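Local coordinates for protein alternansucrase (Leuconostoc mesenteroides, PDB 6HVG) that belongs to glycoside hydrolase family 70, pairing a TIM-barrel-type catalytic domain with choline-binding-type repeats and carrying a bound calcium ion, at residues Y599-G604 / A1152-V1157. Residues are numbered along the deposited sequence; the frame is centred on the assembly and turned at random.
Sequences YLMNFG and AIADWV
L600 and M601, at the C-terminal end of helix 587-601, pack on A1154 and W1156 of strand 1151-1156 in a buried, wholly apolar helix-on-strand contact. The strand belongs to the eight-stranded parallel sheet of the TIM-type barrel of family 70, lying between strands 617-620 and 1081-1083, and the helix covers its outer side. A1154 turns its methyl toward the helix, and so small a side chain lets the two backbones approach to 6.8 Å between the CA atoms of L600 and A1154. At this point L600 CB lies 4.2 Å from A1154 CB. Leucine suits the site because its branched end reaches farther along the strand: with CG beside the backbone N (chi1 -65°), CD1 meets W1156 CD1 at 4.0 Å, the approach to the indole being oblique. That indole also meets the ring of W596, one helical turn before L600, and touches I618 and V620 on the neighbouring strand. D1155, between the two contact residues, starts its side chain away from the helix, and its carboxylate forms a salt bridge with R619. M601 starts out alongside the strand rather than facing it, yet its flexible thioether, bent at chi2 (-62°) and again at chi3, brings the terminal methyl back, so that M601 CE lies 3.8 Å from A1154 CB.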
ATOM      1  N   TYR A 599       6.881 -20.885  23.562  1.00 45.84           N
ATOM      2  CA  TYR A 599       6.485 -19.942  24.604  1.00 46.65           C
ATOM      3  C   TYR A 599       4.991 -19.630  24.553  1.00 48.68           C
ATOM      4  O   TYR A 599       4.346 -19.532  25.599  1.00 48.01           O
ATOM      5  CB  TYR A 599       7.306 -18.670  24.485  1.00 43.90           C
ATOM      6  CG  TYR A 599       6.890 -17.512  25.354  1.00 42.27           C
ATOM      7  CD1 TYR A 599       7.346 -17.396  26.646  1.00 44.43           C
ATOM      8  CD2 TYR A 599       6.088 -16.501  24.859  1.00 43.43           C
ATOM      9  CE1 TYR A 599       7.020 -16.299  27.426  1.00 45.96           C
ATOM     10  CE2 TYR A 599       5.759 -15.400  25.624  1.00 42.75           C
ATOM     11  CZ  TYR A 599       6.228 -15.304  26.903  1.00 44.71           C
ATOM     12  OH  TYR A 599       5.899 -14.220  27.693  1.00 48.12           O
ATOM     13  N   LEU A 600       4.437 -19.506  23.354  1.00 49.91           N
ATOM     14  CA  LEU A 600       3.007 -19.213  23.215  1.00 51.22           C
ATOM     15  C   LEU A 600       2.154 -20.433  23.552  1.00 52.50           C
ATOM     16  O   LEU A 600       1.147 -20.307  24.248  1.00 52.43           O
ATOM     17  CB  LEU A 600       2.682 -18.698  21.808  1.00 50.73           C
ATOM     18  CG  LEU A 600       3.320 -17.354  21.440  1.00 53.86           C
ATOM     19  CD1 LEU A 600       3.314 -17.133  19.947  1.00 49.95           C
ATOM     20  CD2 LEU A 600       2.650 -16.176  22.146  1.00 55.34           C
ATOM     21  N   MET A 601       2.562 -21.610  23.077  1.00 53.94           N
ATOM     22  CA  MET A 601       1.808 -22.849  23.325  1.00 55.29           C
ATOM     23  C   MET A 601       1.953 -23.348  24.759  1.00 53.89           C
ATOM     24  O   MET A 601       1.198 -24.211  25.184  1.00 56.46           O
ATOM     25  CB  MET A 601       2.241 -23.957  22.369  1.00 55.71           C
ATOM     26  CG  MET A 601       2.032 -23.668  20.889  1.00 54.08           C
ATOM     27  SD  MET A 601       0.310 -23.424  20.434  1.00 54.32           S
ATOM     28  CE  MET A 601       0.306 -21.633  20.449  1.00 61.75           C
ATOM     29  N   ASN A 602       2.916 -22.804  25.496  1.00 54.43           N
ATOM     30  CA  ASN A 602       3.020 -23.040  26.936  1.00 54.43           C
ATOM     31  C   ASN A 602       2.958 -21.743  27.740  1.00 52.09           C
ATOM     32  O   ASN A 602       3.595 -21.644  28.789  1.00 52.41           O
ATOM     33  CB  ASN A 602       4.328 -23.786  27.223  1.00 54.20           C
ATOM     34  CG  ASN A 602       4.347 -25.163  26.607  1.00 53.97           C
ATOM     35  OD1 ASN A 602       3.922 -26.144  27.229  1.00 56.27           O
ATOM     36  ND2 ASN A 602       4.812 -25.243  25.367  1.00 52.78           N
ATOM     37  N   PHE A 603       2.236 -20.739  27.234  1.00 48.60           N
ATOM     38  CA  PHE A 603       2.276 -19.421  27.860  1.00 48.19           C
ATOM     39  C   PHE A 603       1.911 -19.508  29.313  1.00 47.81           C
ATOM     40  O   PHE A 603       2.638 -19.011  30.170  1.00 51.15           O
ATOM     41  CB  PHE A 603       1.379 -18.420  27.148  1.00 49.06           C
ATOM     42  CG  PHE A 603       1.440 -17.033  27.730  1.00 50.69           C
ATOM     43  CD1 PHE A 603       2.612 -16.307  27.673  1.00 53.38           C
ATOM     44  CD2 PHE A 603       0.327 -16.448  28.318  1.00 50.97           C
ATOM     45  CE1 PHE A 603       2.678 -15.022  28.213  1.00 55.36           C
ATOM     46  CE2 PHE A 603       0.387 -15.169  28.851  1.00 51.87           C
ATOM     47  CZ  PHE A 603       1.562 -14.454  28.802  1.00 52.81           C
ATOM     48  N   GLY A 604       0.805 -20.180  29.596  1.00 47.87           N
ATOM     49  CA  GLY A 604       0.301 -20.338  30.965  1.00 48.50           C
ATOM     50  C   GLY A 604       1.221 -21.080  31.923  1.00 48.67           C
ATOM     51  O   GLY A 604       1.387 -20.667  33.060  1.00 47.85           O
ATOM     52  N   ALA A1152      -7.964 -21.823  22.289  1.00 42.85           N
ATOM     53  CA  ALA A1152      -7.461 -20.459  22.107  1.00 43.06           C
ATOM     54  C   ALA A1152      -6.346 -20.444  21.068  1.00 44.76           C
ATOM     55  O   ALA A1152      -5.349 -21.197  21.161  1.00 45.15           O
ATOM     56  CB  ALA A1152      -6.953 -19.884  23.427  1.00 42.11           C
ATOM     57  N   ILE A1153      -6.509 -19.579  20.075  1.00 45.49           N
ATOM     58  CA  ILE A1153      -5.526 -19.451  18.993  1.00 46.30           C
ATOM     59  C   ILE A1153      -4.602 -18.272  19.235  1.00 43.75           C
ATOM     60  O   ILE A1153      -5.050 -17.148  19.464  1.00 47.00           O
ATOM     61  CB  ILE A1153      -6.208 -19.305  17.615  1.00 46.61           C
ATOM     62  CG1 ILE A1153      -6.725 -20.652  17.138  1.00 47.80           C
ATOM     63  CG2 ILE A1153      -5.242 -18.795  16.583  1.00 47.54           C
ATOM     64  CD1 ILE A1153      -7.762 -20.519  16.046  1.00 50.97           C
ATOM     65  N   ALA A1154      -3.309 -18.546  19.163  1.00 42.87           N
ATOM     66  CA  ALA A1154      -2.274 -17.526  19.260  1.00 44.38           C
ATOM     67  C   ALA A1154      -1.932 -17.004  17.881  1.00 43.02           C
ATOM     68  O   ALA A1154      -1.714 -17.788  16.979  1.00 41.60           O
ATOM     69  CB  ALA A1154      -1.025 -18.131  19.890  1.00 46.18           C
ATOM     70  N   ASP A1155      -1.871 -15.688  17.714  1.00 46.56           N
ATOM     71  CA  ASP A1155      -1.423 -15.101  16.444  1.00 46.63           C
ATOM     72  C   ASP A1155       0.106 -15.116  16.406  1.00 45.45           C
ATOM     73  O   ASP A1155       0.757 -14.392  17.142  1.00 46.10           O
ATOM     74  CB  ASP A1155      -1.956 -13.668  16.262  1.00 48.20           C
ATOM     75  CG  ASP A1155      -2.394 -13.381  14.828  1.00 51.30           C
ATOM     76  OD1 ASP A1155      -1.756 -13.871  13.895  1.00 54.75           O
ATOM     77  OD2 ASP A1155      -3.385 -12.667  14.620  1.00 57.65           O
ATOM     78  N   TRP A1156       0.665 -15.970  15.561  1.00 43.82           N
ATOM     79  CA  TRP A1156       2.121 -16.102  15.404  1.00 43.69           C
ATOM     80  C   TRP A1156       2.580 -15.165  14.277  1.00 44.14           C
ATOM     81  O   TRP A1156       2.214 -15.346  13.098  1.00 42.24           O
ATOM     82  CB  TRP A1156       2.448 -17.552  15.059  1.00 42.97           C
ATOM     83  CG  TRP A1156       3.845 -17.992  15.227  1.00 43.45           C
ATOM     84  CD1 TRP A1156       4.665 -17.722  16.275  1.00 44.83           C
ATOM     85  CD2 TRP A1156       4.589 -18.858  14.345  1.00 41.86           C
ATOM     86  NE1 TRP A1156       5.883 -18.349  16.100  1.00 45.27           N
ATOM     87  CE2 TRP A1156       5.854 -19.056  14.925  1.00 42.85           C
ATOM     88  CE3 TRP A1156       4.302 -19.490  13.138  1.00 40.73           C
ATOM     89  CZ2 TRP A1156       6.830 -19.865  14.338  1.00 42.85           C
ATOM     90  CZ3 TRP A1156       5.286 -20.301  12.548  1.00 40.93           C
ATOM     91  CH2 TRP A1156       6.527 -20.475  13.148  1.00 41.03           C
ATOM     92  N   VAL A1157       3.382 -14.170  14.648  1.00 43.65           N
ATOM     93  CA  VAL A1157       3.733 -13.056  13.765  1.00 41.77           C
ATOM     94  C   VAL A1157       5.236 -12.971  13.538  1.00 37.33           C
ATOM     95  O   VAL A1157       5.878 -12.076  14.021  1.00 40.77           O
ATOM     96  CB  VAL A1157       3.191 -11.731  14.348  1.00 41.46           C
ATOM     97  CG1 VAL A1157       3.459 -10.573  13.401  1.00 44.30           C
ATOM     98  CG2 VAL A1157       1.698 -11.854  14.593  1.00 40.38           C
TER